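Local coordinates for D-alanyl-D-alanine carboxypeptidase (Penicillin binding protein) family protein (Francisella tularensis subsp. tularensis, PDB 6OSU), which probably removes the terminal D-alanine from peptidoglycan precursor peptides, as a serine-type D-Ala-D-Ala carboxypeptidase of the peptidase S11 family, at residues L65-T70 / D127-L132; S71-S76 / N148-A153; S92-S97 / L132-G137; H160-D165 / G170-T175. All coordinates share one frame; numbering follows the deposited sequence.

Interaction 1 (L65-T70 / D127-L132)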
loop_
_atom_site.group_PDB
_atom_site.type_symbol
_atom_site.label_atom_id
_atom_site.label_comp_id
_atom_site.label_asym_id
_atom_site.label_seq_id
_atom_site.Cartn_x
_atom_site.Cartn_y
_atom_site.Cartn_z
ATOM N N LEU A 65 -9.942 8.763 -2.291
ATOM C CA LEU A 65 -8.550 8.332 -2.339
ATOM C C LEU A 65 -7.617 9.530 -2.424
ATOM O O LEU A 65 -6.441 9.423 -2.052
ATOM C CB LEU A 65 -8.330 7.385 -3.518
ATOM C CG LEU A 65 -9.261 6.172 -3.609
ATOM C CD1 LEU A 65 -8.727 5.164 -4.623
ATOM C CD2 LEU A 65 -9.461 5.515 -2.245
ATOM N N THR A 66 -8.133 10.667 -2.912
ATOM C CA THR A 66 -7.415 11.937 -2.844
ATOM C C THR A 66 -6.879 12.198 -1.441
ATOM O O THR A 66 -5.756 12.690 -1.280
ATOM C CB THR A 66 -8.343 13.075 -3.279
ATOM O OG1 THR A 66 -8.862 12.823 -4.597
ATOM C CG2 THR A 66 -7.613 14.407 -3.262
ATOM N N LYS A 67 -7.667 11.860 -0.413
ATOM C CA LYS A 67 -7.270 12.117 0.968
ATOM C C LYS A 67 -5.988 11.393 1.355
ATOM O O LYS A 67 -5.341 11.786 2.333
ATOM C CB LYS A 67 -8.393 11.714 1.927
ATOM C CG LYS A 67 -9.641 12.582 1.851
ATOM C CD LYS A 67 -10.597 12.249 2.985
ATOM C CE LYS A 67 -11.806 13.175 3.001
ATOM N NZ LYS A 67 -12.705 12.989 1.818
ATOM N N ILE A 68 -5.604 10.347 0.621
ATOM C CA ILE A 68 -4.342 9.676 0.917
ATOM C C ILE A 68 -3.171 10.600 0.626
ATOM O O ILE A 68 -2.208 10.670 1.401
ATOM C CB ILE A 68 -4.225 8.362 0.128
ATOM C CG1 ILE A 68 -5.356 7.406 0.506
ATOM C CG2 ILE A 68 -2.874 7.710 0.380
ATOM C CD1 ILE A 68 -5.374 6.146 -0.322
ATOM N N MET A 69 -3.231 11.324 -0.497
ATOM C CA MET A 69 -2.172 12.276 -0.812
ATOM C C MET A 69 -2.138 13.408 0.202
ATOM O O MET A 69 -1.058 13.831 0.635
ATOM C CB MET A 69 -2.354 12.834 -2.223
ATOM C CG MET A 69 -1.374 13.949 -2.551
ATOM S SD MET A 69 0.339 13.392 -2.444
ATOM C CE MET A 69 0.534 12.592 -4.035
ATOM N N THR A 70 -3.309 13.914 0.596
ATOM C CA THR A 70 -3.345 14.954 1.619
ATOM C C THR A 70 -2.724 14.449 2.914
ATOM O O THR A 70 -1.884 15.125 3.520
ATOM C CB THR A 70 -4.783 15.422 1.850
ATOM O OG1 THR A 70 -5.327 15.918 0.619
ATOM C CG2 THR A 70 -4.823 16.532 2.890
ATOM N N ASP A 127 -14.179 18.262 6.477
ATOM C CA ASP A 127 -13.818 19.435 7.269
ATOM C C ASP A 127 -12.411 19.303 7.848
ATOM O O ASP A 127 -11.656 20.281 7.887
ATOM C CB ASP A 127 -14.854 19.669 8.374
ATOM C CG ASP A 127 -15.183 18.413 9.169
ATOM O OD1 ASP A 127 -14.604 17.343 8.889
ATOM O OD2 ASP A 127 -16.032 18.500 10.084
ATOM N N ALA A 128 -12.033 18.097 8.281
ATOM C CA ALA A 128 -10.684 17.898 8.804
ATOM C C ALA A 128 -9.644 18.014 7.698
ATOM O O ALA A 128 -8.593 18.639 7.887
ATOM C CB ALA A 128 -10.577 16.541 9.497
ATOM N N THR A 129 -9.924 17.423 6.533
ATOM C CA THR A 129 -9.010 17.523 5.400
ATOM C C THR A 129 -8.789 18.977 5.000
ATOM O O THR A 129 -7.654 19.403 4.761
ATOM C CB THR A 129 -9.557 16.723 4.217
ATOM O OG1 THR A 129 -9.855 15.389 4.644
ATOM C CG2 THR A 129 -8.536 16.670 3.088
ATOM N N ILE A 130 -9.870 19.756 4.928
ATOM C CA ILE A 130 -9.755 21.154 4.528
ATOM C C ILE A 130 -8.995 21.953 5.580
ATOM O O ILE A 130 -8.226 22.864 5.249
ATOM C CB ILE A 130 -11.154 21.740 4.256
ATOM C CG1 ILE A 130 -11.767 21.089 3.015
ATOM C CG2 ILE A 130 -11.097 23.254 4.100
ATOM C CD1 ILE A 130 -10.811 21.009 1.840
ATOM N N ALA A 131 -9.187 21.620 6.860
ATOM C CA ALA A 131 -8.503 22.353 7.923
ATOM C C ALA A 131 -7.000 22.110 7.884
ATOM O O ALA A 131 -6.213 23.030 8.128
ATOM C CB ALA A 131 -9.077 21.969 9.285
ATOM N N LEU A 132 -6.581 20.877 7.583
ATOM C CA LEU A 132 -5.154 20.601 7.440
ATOM C C LEU A 132 -4.585 21.275 6.198
ATOM O O LEU A 132 -3.466 21.802 6.228
ATOM C CB LEU A 132 -4.909 19.093 7.383
ATOM C CG LEU A 132 -5.063 18.322 8.692
ATOM C CD1 LEU A 132 -5.147 16.826 8.423
ATOM C CD2 LEU A 132 -3.915 18.640 9.633
#
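Lys67 and Thr129 meet by van der Waals packing of an aliphatic chain against a hydroxyl. The two side chains run at about a right angle. Lys67 CE comes closest, 3.4 Å from Thr129 OG1, and Lys67 CD follows at 3.6 Å from the same oxygen. That hydroxyl is bonded to the carbonyl of Gly125, four residues back and just before helix 126-137. The second packing pair is methyl on methyl, with Thr70 CG2 3.7 Å from Thr129 CG2. In both threonines CG2 lies anti to the backbone N, which turns the methyls to each other across the gap between helices 66-79 and 126-137. No hydrogen bond joins the two segments.

Lys67 is the lysine of an SxxK motif, as in other penicillin-binding proteins, and is the predicted proton acceptor. Ser64 is the predicted acyl-ester nucleophile.

The polar contacts lead out of the two segments. The Lys67 chain is extended up to CE and then bends (chi4 67°). This brings NZ to Ser64 OG, Asn126 OD1 and the carbonyl of Asp165, with a weaker bond to Ser124 OG. Thr70 OG1 bonds to the carbonyl of Pro164.

Interaction 2 (S71-S76 / N148-A153)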
loop_
_atom_site.group_PDB
_atom_site.type_symbol
_atom_site.label_atom_id
_atom_site.label_comp_id
_atom_site.label_asym_id
_atom_site.label_seq_id
_atom_site.Cartn_x
_atom_site.Cartn_y
_atom_site.Cartn_z
ATOM N N SER A 71 -3.105 13.244 3.336
ATOM C CA SER A 71 -2.495 12.646 4.518
ATOM C C SER A 71 -1.010 12.381 4.302
ATOM O O SER A 71 -0.209 12.500 5.236
ATOM C CB SER A 71 -3.221 11.351 4.876
ATOM O OG SER A 71 -2.610 10.729 5.992
ATOM N N TYR A 72 -0.627 12.009 3.078
ATOM C CA TYR A 72 0.784 11.798 2.760
ATOM C C TYR A 72 1.598 13.060 3.028
ATOM O O TYR A 72 2.670 13.007 3.642
ATOM C CB TYR A 72 0.919 11.366 1.298
ATOM C CG TYR A 72 2.319 11.007 0.852
ATOM C CD1 TYR A 72 2.738 9.683 0.824
ATOM C CD2 TYR A 72 3.216 11.990 0.441
ATOM C CE1 TYR A 72 4.012 9.346 0.410
ATOM C CE2 TYR A 72 4.492 11.663 0.025
ATOM C CZ TYR A 72 4.885 10.341 0.012
ATOM O OH TYR A 72 6.154 10.015 -0.399
ATOM N N ILE A 73 1.105 14.207 2.566
ATOM C CA ILE A 73 1.834 15.456 2.751
ATOM C C ILE A 73 1.870 15.851 4.226
ATOM O O ILE A 73 2.868 16.401 4.709
ATOM C CB ILE A 73 1.206 16.550 1.870
ATOM C CG1 ILE A 73 1.512 16.266 0.398
ATOM C CG2 ILE A 73 1.689 17.922 2.288
ATOM C CD1 ILE A 73 0.758 17.141 -0.569
ATOM N N VAL A 74 0.796 15.566 4.964
ATOM C CA VAL A 74 0.766 15.868 6.395
ATOM C C VAL A 74 1.852 15.088 7.127
ATOM O O VAL A 74 2.574 15.635 7.968
ATOM C CB VAL A 74 -0.628 15.574 6.982
ATOM C CG1 VAL A 74 -0.608 15.724 8.507
ATOM C CG2 VAL A 74 -1.676 16.489 6.361
ATOM N N ALA A 75 1.982 13.794 6.816
ATOM C CA ALA A 75 3.020 12.985 7.450
ATOM C C ALA A 75 4.408 13.513 7.117
ATOM O O ALA A 75 5.294 13.541 7.979
ATOM C CB ALA A 75 2.889 11.523 7.021
ATOM N N SER A 76 4.610 13.941 5.867
ATOM C CA SER A 76 5.912 14.447 5.441
ATOM C C SER A 76 6.304 15.701 6.213
ATOM O O SER A 76 7.465 15.856 6.609
ATOM C CB SER A 76 5.893 14.721 3.938
ATOM O OG SER A 76 6.914 15.638 3.582
ATOM N N ASN A 148 -0.148 18.025 -6.445
ATOM C CA ASN A 148 0.195 17.625 -7.806
ATOM C C ASN A 148 1.705 17.579 -8.021
ATOM O O ASN A 148 2.192 16.739 -8.788
ATOM C CB ASN A 148 -0.479 18.563 -8.808
ATOM C CG ASN A 148 -1.987 18.369 -8.859
ATOM O OD1 ASN A 148 -2.480 17.244 -8.774
ATOM N ND2 ASN A 148 -2.724 19.465 -8.981
ATOM N N GLN A 149 2.460 18.458 -7.357
ATOM C CA GLN A 149 3.918 18.369 -7.409
ATOM C C GLN A 149 4.409 17.100 -6.729
ATOM O O GLN A 149 5.283 16.400 -7.253
ATOM C CB GLN A 149 4.552 19.590 -6.747
ATOM C CG GLN A 149 4.318 20.896 -7.463
ATOM C CD GLN A 149 4.760 22.080 -6.630
ATOM O OE1 GLN A 149 4.144 23.145 -6.667
ATOM N NE2 GLN A 149 5.830 21.897 -5.861
ATOM N N THR A 150 3.871 16.803 -5.547
ATOM C CA THR A 150 4.271 15.600 -4.829
ATOM C C THR A 150 3.944 14.349 -5.636
ATOM O O THR A 150 4.718 13.385 -5.643
ATOM C CB THR A 150 3.588 15.560 -3.460
ATOM O OG1 THR A 150 3.987 16.706 -2.694
ATOM C CG2 THR A 150 3.971 14.297 -2.699
ATOM N N ALA A 151 2.808 14.355 -6.338
ATOM C CA ALA A 151 2.446 13.209 -7.163
ATOM C C ALA A 151 3.470 12.982 -8.269
ATOM O O ALA A 151 3.872 11.842 -8.526
ATOM C CB ALA A 151 1.047 13.404 -7.747
ATOM N N LYS A 152 3.912 14.060 -8.929
ATOM C CA LYS A 152 4.953 13.926 -9.945
ATOM C C LYS A 152 6.243 13.383 -9.343
ATOM O O LYS A 152 6.939 12.575 -9.969
ATOM C CB LYS A 152 5.221 15.274 -10.622
ATOM C CG LYS A 152 4.027 15.893 -11.341
ATOM C CD LYS A 152 3.729 15.212 -12.669
ATOM C CE LYS A 152 2.599 15.927 -13.401
ATOM N NZ LYS A 152 2.303 15.330 -14.737
ATOM N N ALA A 153 6.573 13.808 -8.122
ATOM C CA ALA A 153 7.822 13.382 -7.500
ATOM C C ALA A 153 7.800 11.907 -7.119
ATOM O O ALA A 153 8.836 11.235 -7.189
ATOM C CB ALA A 153 8.116 14.241 -6.272
#
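The Tyr72 ring meets the methyl of Thr150 along its CD2-CE2 side. Thr150 CG2 approaches obliquely, 3.8 Å from Tyr72 CE2 and 4.0 Å from Tyr72 CD2. Phe190 stands edge-to-face with the same ring. The phenol oxygen is held by a hydrogen bond to Ser185 OG on helix 176-189. The ring is thus fixed at its far end as well as along its side.

Thr150 works in two directions. Its CG2 goes to the tyrosine and its OG1 turns to Ile73, 3.9 Å from Ile73 CD1. This second contact is van der Waals only. The hydroxyl also bonds to the carbonyl of Leu146 on its own helix.

Here helix 66-79, which carries the predicted catalytic lysine near its start, packs on helix 140-154 in the helical part of the carboxypeptidase domain. The nearest CA atoms, those of Ile73 and Thr150, are 8.0 Å apart.

Tyr72 CG lies anti to the backbone N (chi1 -176°), and this carries the ring to the Thr150 methyl. Ile73 CG1 lies beside its own backbone N. Thr150 touches both side chains.

Interaction 3 (S92-S97 / L132-G137)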
loop_
_atom_site.group_PDB
_atom_site.type_symbol
_atom_site.label_atom_id
_atom_site.label_comp_id
_atom_site.label_asym_id
_atom_site.label_seq_id
_atom_site.Cartn_x
_atom_site.Cartn_y
_atom_site.Cartn_z
ATOM N N SER A 92 -11.259 27.057 10.348
ATOM C CA SER A 92 -11.952 28.152 9.691
ATOM C C SER A 92 -13.426 27.809 9.495
ATOM O O SER A 92 -13.838 26.646 9.561
ATOM C CB SER A 92 -11.308 28.463 8.340
ATOM O OG SER A 92 -11.395 27.350 7.465
ATOM N N GLU A 93 -14.229 28.847 9.251
ATOM C CA GLU A 93 -15.628 28.612 8.917
ATOM C C GLU A 93 -15.765 27.906 7.576
ATOM O O GLU A 93 -16.734 27.170 7.363
ATOM C CB GLU A 93 -16.407 29.927 8.918
ATOM C CG GLU A 93 -17.297 30.097 10.140
ATOM C CD GLU A 93 -17.466 31.546 10.551
ATOM O OE1 GLU A 93 -17.769 32.385 9.676
ATOM O OE2 GLU A 93 -17.286 31.847 11.751
ATOM N N ASN A 94 -14.808 28.110 6.668
ATOM C CA ASN A 94 -14.808 27.361 5.417
ATOM C C ASN A 94 -14.681 25.868 5.681
ATOM O O ASN A 94 -15.441 25.062 5.134
ATOM C CB ASN A 94 -13.679 27.844 4.506
ATOM C CG ASN A 94 -13.561 27.018 3.239
ATOM O OD1 ASN A 94 -14.474 26.998 2.415
ATOM N ND2 ASN A 94 -12.436 26.331 3.078
ATOM N N ALA A 95 -13.730 25.483 6.534
ATOM C CA ALA A 95 -13.525 24.070 6.831
ATOM C C ALA A 95 -14.740 23.472 7.529
ATOM O O ALA A 95 -15.271 22.441 7.097
ATOM C CB ALA A 95 -12.269 23.891 7.687
ATOM N N ALA A 96 -15.209 24.123 8.598
ATOM C CA ALA A 96 -16.288 23.564 9.406
ATOM C C ALA A 96 -17.562 23.352 8.599
ATOM O O ALA A 96 -18.366 22.472 8.932
ATOM C CB ALA A 96 -16.571 24.475 10.602
ATOM N N SER A 97 -17.762 24.126 7.535
ATOM C CA SER A 97 -19.010 24.099 6.785
ATOM C C SER A 97 -18.937 23.248 5.522
ATOM O O SER A 97 -19.891 23.252 4.739
ATOM C CB SER A 97 -19.439 25.522 6.420
ATOM O OG SER A 97 -18.705 26.010 5.311
ATOM N N LEU A 132 -6.581 20.877 7.583
ATOM C CA LEU A 132 -5.154 20.601 7.440
ATOM C C LEU A 132 -4.585 21.275 6.198
ATOM O O LEU A 132 -3.466 21.802 6.228
ATOM C CB LEU A 132 -4.909 19.093 7.383
ATOM C CG LEU A 132 -5.063 18.322 8.692
ATOM C CD1 LEU A 132 -5.147 16.826 8.423
ATOM C CD2 LEU A 132 -3.915 18.640 9.633
ATOM N N ALA A 133 -5.346 21.275 5.101
ATOM C CA ALA A 133 -4.855 21.842 3.850
ATOM C C ALA A 133 -4.665 23.349 3.963
ATOM O O ALA A 133 -3.637 23.887 3.536
ATOM C CB ALA A 133 -5.814 21.501 2.709
ATOM N N GLU A 134 -5.651 24.049 4.532
ATOM C CA GLU A 134 -5.532 25.494 4.703
ATOM C C GLU A 134 -4.318 25.867 5.546
ATOM O O GLU A 134 -3.692 26.905 5.306
ATOM C CB GLU A 134 -6.801 26.059 5.340
ATOM C CG GLU A 134 -8.036 26.020 4.451
ATOM C CD GLU A 134 -9.243 26.677 5.104
ATOM O OE1 GLU A 134 -9.466 26.458 6.316
ATOM O OE2 GLU A 134 -9.961 27.424 4.405
ATOM N N TYR A 135 -3.965 25.035 6.528
ATOM C CA TYR A 135 -2.867 25.370 7.428
ATOM C C TYR A 135 -1.511 25.158 6.763
ATOM O O TYR A 135 -0.616 26.003 6.877
ATOM C CB TYR A 135 -2.972 24.538 8.706
ATOM C CG TYR A 135 -1.960 24.920 9.758
ATOM C CD1 TYR A 135 -2.242 25.909 10.691
ATOM C CD2 TYR A 135 -0.721 24.295 9.818
ATOM C CE1 TYR A 135 -1.318 26.264 11.655
ATOM C CE2 TYR A 135 0.210 24.645 10.779
ATOM C CZ TYR A 135 -0.094 25.629 11.695
ATOM O OH TYR A 135 0.831 25.979 12.653
ATOM N N ILE A 136 -1.345 24.033 6.066
ATOM C CA ILE A 136 -0.058 23.712 5.461
ATOM C C ILE A 136 0.183 24.552 4.212
ATOM O O ILE A 136 1.312 24.979 3.945
ATOM C CB ILE A 136 0.009 22.205 5.152
ATOM C CG1 ILE A 136 -0.090 21.389 6.442
ATOM C CG2 ILE A 136 1.276 21.860 4.386
ATOM C CD1 ILE A 136 -0.297 19.906 6.209
ATOM N N GLY A 137 -0.865 24.808 3.431
ATOM C CA GLY A 137 -0.691 25.445 2.141
ATOM C C GLY A 137 -1.158 26.883 2.053
ATOM O O GLY A 137 -0.906 27.552 1.047
HETATM O O HOH W 1 -9.659 25.588 8.874
#
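The short helix 93-96 lies beside the later part of helix 126-137, with the CA atoms of Ala95 and Glu134 8.4 Å apart. Glu134 bridges that gap. Its chain is extended beyond CG and sets the carboxylate against the start of the short helix.

The two carboxylate oxygens meet different side chains. Ser92 OG donates to Glu134 OE1 in a very short bond of 2.4 Å; that length is doubtful and carries little weight at this resolution. Asn94 ND2 donates to Glu134 OE2 at 3.0 Å. This second bond is bent, with 144° at the hydrogen. The amide comes in from above the carboxylate plane, 60° out of it. The Asn94 side chain reaches there because CG is anti to the backbone N (chi1 175°).

Water 1 reinforces the OE1 side. It accepts from Ser92 N and donates to Glu134 OE1 at 2.7 Å. Ala95 CB adds a loose contact to Glu134 OE1.

Ser92 OG also accepts from Ala95 N, 3.1 Å away. The hydroxyl thus caps the helix start and lies against the carboxylate. The negative group lies near the first turn, where it may interact favourably with the helix dipole. The arrangement is a serine N-cap, backed by a glutamate from a neighbouring helix.

Interaction 4 (H160-D165 / G170-T175)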
loop_
_atom_site.group_PDB
_atom_site.type_symbol
_atom_site.label_atom_id
_atom_site.label_comp_id
_atom_site.label_asym_id
_atom_site.label_seq_id
_atom_site.Cartn_x
_atom_site.Cartn_y
_atom_site.Cartn_z
ATOM N N HIS A 160 -3.991 13.647 -11.363
ATOM C CA HIS A 160 -4.163 15.085 -11.199
ATOM C C HIS A 160 -5.310 15.326 -10.235
ATOM O O HIS A 160 -6.440 14.905 -10.498
ATOM C CB HIS A 160 -4.431 15.779 -12.533
ATOM C CG HIS A 160 -4.518 17.267 -12.421
ATOM N ND1 HIS A 160 -3.404 18.075 -12.381
ATOM C CD2 HIS A 160 -5.586 18.091 -12.303
ATOM C CE1 HIS A 160 -3.782 19.336 -12.261
ATOM N NE2 HIS A 160 -5.101 19.373 -12.211
ATOM N N PHE A 161 -5.020 16.005 -9.131
ATOM C CA PHE A 161 -6.017 16.324 -8.120
ATOM C C PHE A 161 -6.573 17.723 -8.348
ATOM O O PHE A 161 -5.840 18.642 -8.721
ATOM C CB PHE A 161 -5.413 16.214 -6.721
ATOM C CG PHE A 161 -4.919 14.838 -6.386
ATOM C CD1 PHE A 161 -5.813 13.795 -6.199
ATOM C CD2 PHE A 161 -3.566 14.583 -6.254
ATOM C CE1 PHE A 161 -5.368 12.524 -5.887
ATOM C CE2 PHE A 161 -3.110 13.316 -5.940
ATOM C CZ PHE A 161 -4.014 12.283 -5.755
ATOM N N ALA A 162 -7.880 17.874 -8.136
ATOM C CA ALA A 162 -8.537 19.168 -8.260
ATOM C C ALA A 162 -8.761 19.846 -6.921
ATOM O O ALA A 162 -9.050 21.047 -6.896
ATOM C CB ALA A 162 -9.886 19.024 -8.977
ATOM N N ASN A 163 -8.628 19.108 -5.824
ATOM C CA ASN A 163 -8.883 19.633 -4.490
ATOM C C ASN A 163 -8.285 18.664 -3.477
ATOM O O ASN A 163 -7.834 17.572 -3.846
ATOM C CB ASN A 163 -10.390 19.848 -4.252
ATOM C CG ASN A 163 -11.215 18.620 -4.540
ATOM O OD1 ASN A 163 -10.815 17.501 -4.221
ATOM N ND2 ASN A 163 -12.372 18.816 -5.156
ATOM N N PRO A 164 -8.237 19.039 -2.193
ATOM C CA PRO A 164 -7.595 18.163 -1.199
ATOM C C PRO A 164 -8.447 17.009 -0.684
ATOM O O PRO A 164 -7.893 16.106 -0.036
ATOM C CB PRO A 164 -7.263 19.123 -0.042
ATOM C CG PRO A 164 -7.337 20.498 -0.632
ATOM C CD PRO A 164 -8.401 20.407 -1.673
ATOM N N ASP A 165 -9.758 16.991 -0.929
ATOM C CA ASP A 165 -10.617 16.010 -0.275
ATOM C C ASP A 165 -11.315 15.047 -1.221
ATOM O O ASP A 165 -11.967 14.110 -0.744
ATOM C CB ASP A 165 -11.667 16.714 0.602
ATOM C CG ASP A 165 -12.398 17.817 -0.124
ATOM O OD1 ASP A 165 -12.126 18.031 -1.326
ATOM O OD2 ASP A 165 -13.240 18.480 0.519
ATOM N N GLY A 170 -14.182 19.754 -11.591
ATOM C CA GLY A 170 -12.894 20.070 -12.183
ATOM C C GLY A 170 -12.196 18.852 -12.754
ATOM O O GLY A 170 -12.691 17.733 -12.593
ATOM N N GLU A 171 -11.059 19.040 -13.421
ATOM C CA GLU A 171 -10.303 17.903 -13.932
ATOM C C GLU A 171 -9.681 17.151 -12.764
ATOM O O GLU A 171 -9.018 17.746 -11.908
ATOM C CB GLU A 171 -9.228 18.372 -14.911
ATOM C CG GLU A 171 -8.409 17.234 -15.516
ATOM C CD GLU A 171 -7.443 17.701 -16.593
ATOM O OE1 GLU A 171 -7.277 16.988 -17.612
ATOM O OE2 GLU A 171 -6.868 18.797 -16.425
ATOM N N GLN A 172 -9.880 15.836 -12.745
ATOM C CA GLN A 172 -9.633 15.056 -11.538
ATOM C C GLN A 172 -9.506 13.593 -11.943
ATOM O O GLN A 172 -10.483 13.005 -12.419
ATOM C CB GLN A 172 -10.782 15.265 -10.557
ATOM C CG GLN A 172 -10.534 14.841 -9.130
ATOM C CD GLN A 172 -11.760 15.038 -8.254
ATOM O OE1 GLN A 172 -12.110 14.173 -7.447
ATOM N NE2 GLN A 172 -12.424 16.176 -8.416
ATOM N N TYR A 173 -8.327 13.003 -11.751
ATOM C CA TYR A 173 -8.158 11.601 -12.113
ATOM C C TYR A 173 -6.935 11.009 -11.432
ATOM O O TYR A 173 -6.046 11.723 -10.962
ATOM C CB TYR A 173 -8.046 11.413 -13.632
ATOM C CG TYR A 173 -6.936 12.207 -14.280
ATOM C CD1 TYR A 173 -5.624 11.748 -14.267
ATOM C CD2 TYR A 173 -7.202 13.411 -14.918
ATOM C CE1 TYR A 173 -4.608 12.471 -14.861
ATOM C CE2 TYR A 173 -6.194 14.141 -15.515
ATOM C CZ TYR A 173 -4.898 13.666 -15.485
ATOM O OH TYR A 173 -3.892 14.390 -16.082
ATOM N N THR A 174 -6.915 9.680 -11.395
ATOM C CA THR A 174 -5.758 8.898 -10.994
ATOM C C THR A 174 -5.897 7.523 -11.633
ATOM O O THR A 174 -6.820 7.278 -12.415
ATOM C CB THR A 174 -5.634 8.792 -9.471
ATOM O OG1 THR A 174 -4.431 8.087 -9.148
ATOM C CG2 THR A 174 -6.823 8.038 -8.886
ATOM N N THR A 175 -4.968 6.626 -11.309
ATOM C CA THR A 175 -5.012 5.257 -11.801
ATOM C C THR A 175 -4.754 4.306 -10.643
ATOM O O THR A 175 -4.225 4.694 -9.599
ATOM C CB THR A 175 -3.988 4.998 -12.925
ATOM O OG1 THR A 175 -2.662 4.977 -12.379
ATOM C CG2 THR A 175 -4.077 6.071 -14.001
#
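His160 lays its CB over one face of the Tyr173 ring. The carbon sits 4.0 Å from the ring centroid and 24° off the normal, a CH-pi contact shifted toward the ring's rim. The Tyr173 side chain points away from the other segment at its base. Its CG lies between the backbone N and the carbonyl carbon (chi1 56°), and this brings the ring back over His160 CB.

The imidazole edge faces Glu171, with His160 CD2 3.5 Å from Glu171 O and the oxygen near the ring plane. Ala162 CB touches the same carbonyl oxygen at 3.3 Å. Gln172 extends past the alanine, with NE2 3.9 Å from Ala162 CB. The side chains of Gln172 and Asn163 cross at a slant, their amide planes 66° apart. Both turn their nitrogens to the carbonyl of Leu167, in the loop between the segments.

Two backbone bonds hold the two arms of the loop together. His160 N donates to Tyr173 O at 2.8 Å, and Tyr173 N donates to His160 O at 3.0 Å.

This is a single antiparallel bridge, a hydrogen-bonded pair, at the base of the loop whose Asp165 carbonyl bonds to the predicted catalytic Lys67.

In the fold
All four contacts lie in the helical part of the carboxypeptidase domain. Interactions 1 and 2 share helix 66-79, and their centres are 11 Å apart. Interactions 1 and 3 share helix 126-137 and Leu132, with centres 10 Å apart. The centres of interactions 2 and 3 are 18 Å apart, but Val74 still packs on Ile136. Along the chain, interaction 3 is nested inside the loop closed by interaction 2, and interaction 1 crosses both. Interaction 4 comes last, between helices 140-154 and 176-189. Asn148 OD1 ties it to interaction 2 at Phe161 N. Its Pro164 and Asp165 carbonyls reach Thr70 and the predicted active-site Lys67 of interaction 1. Interactions 2 and 3 extend the same helices away from that lysine.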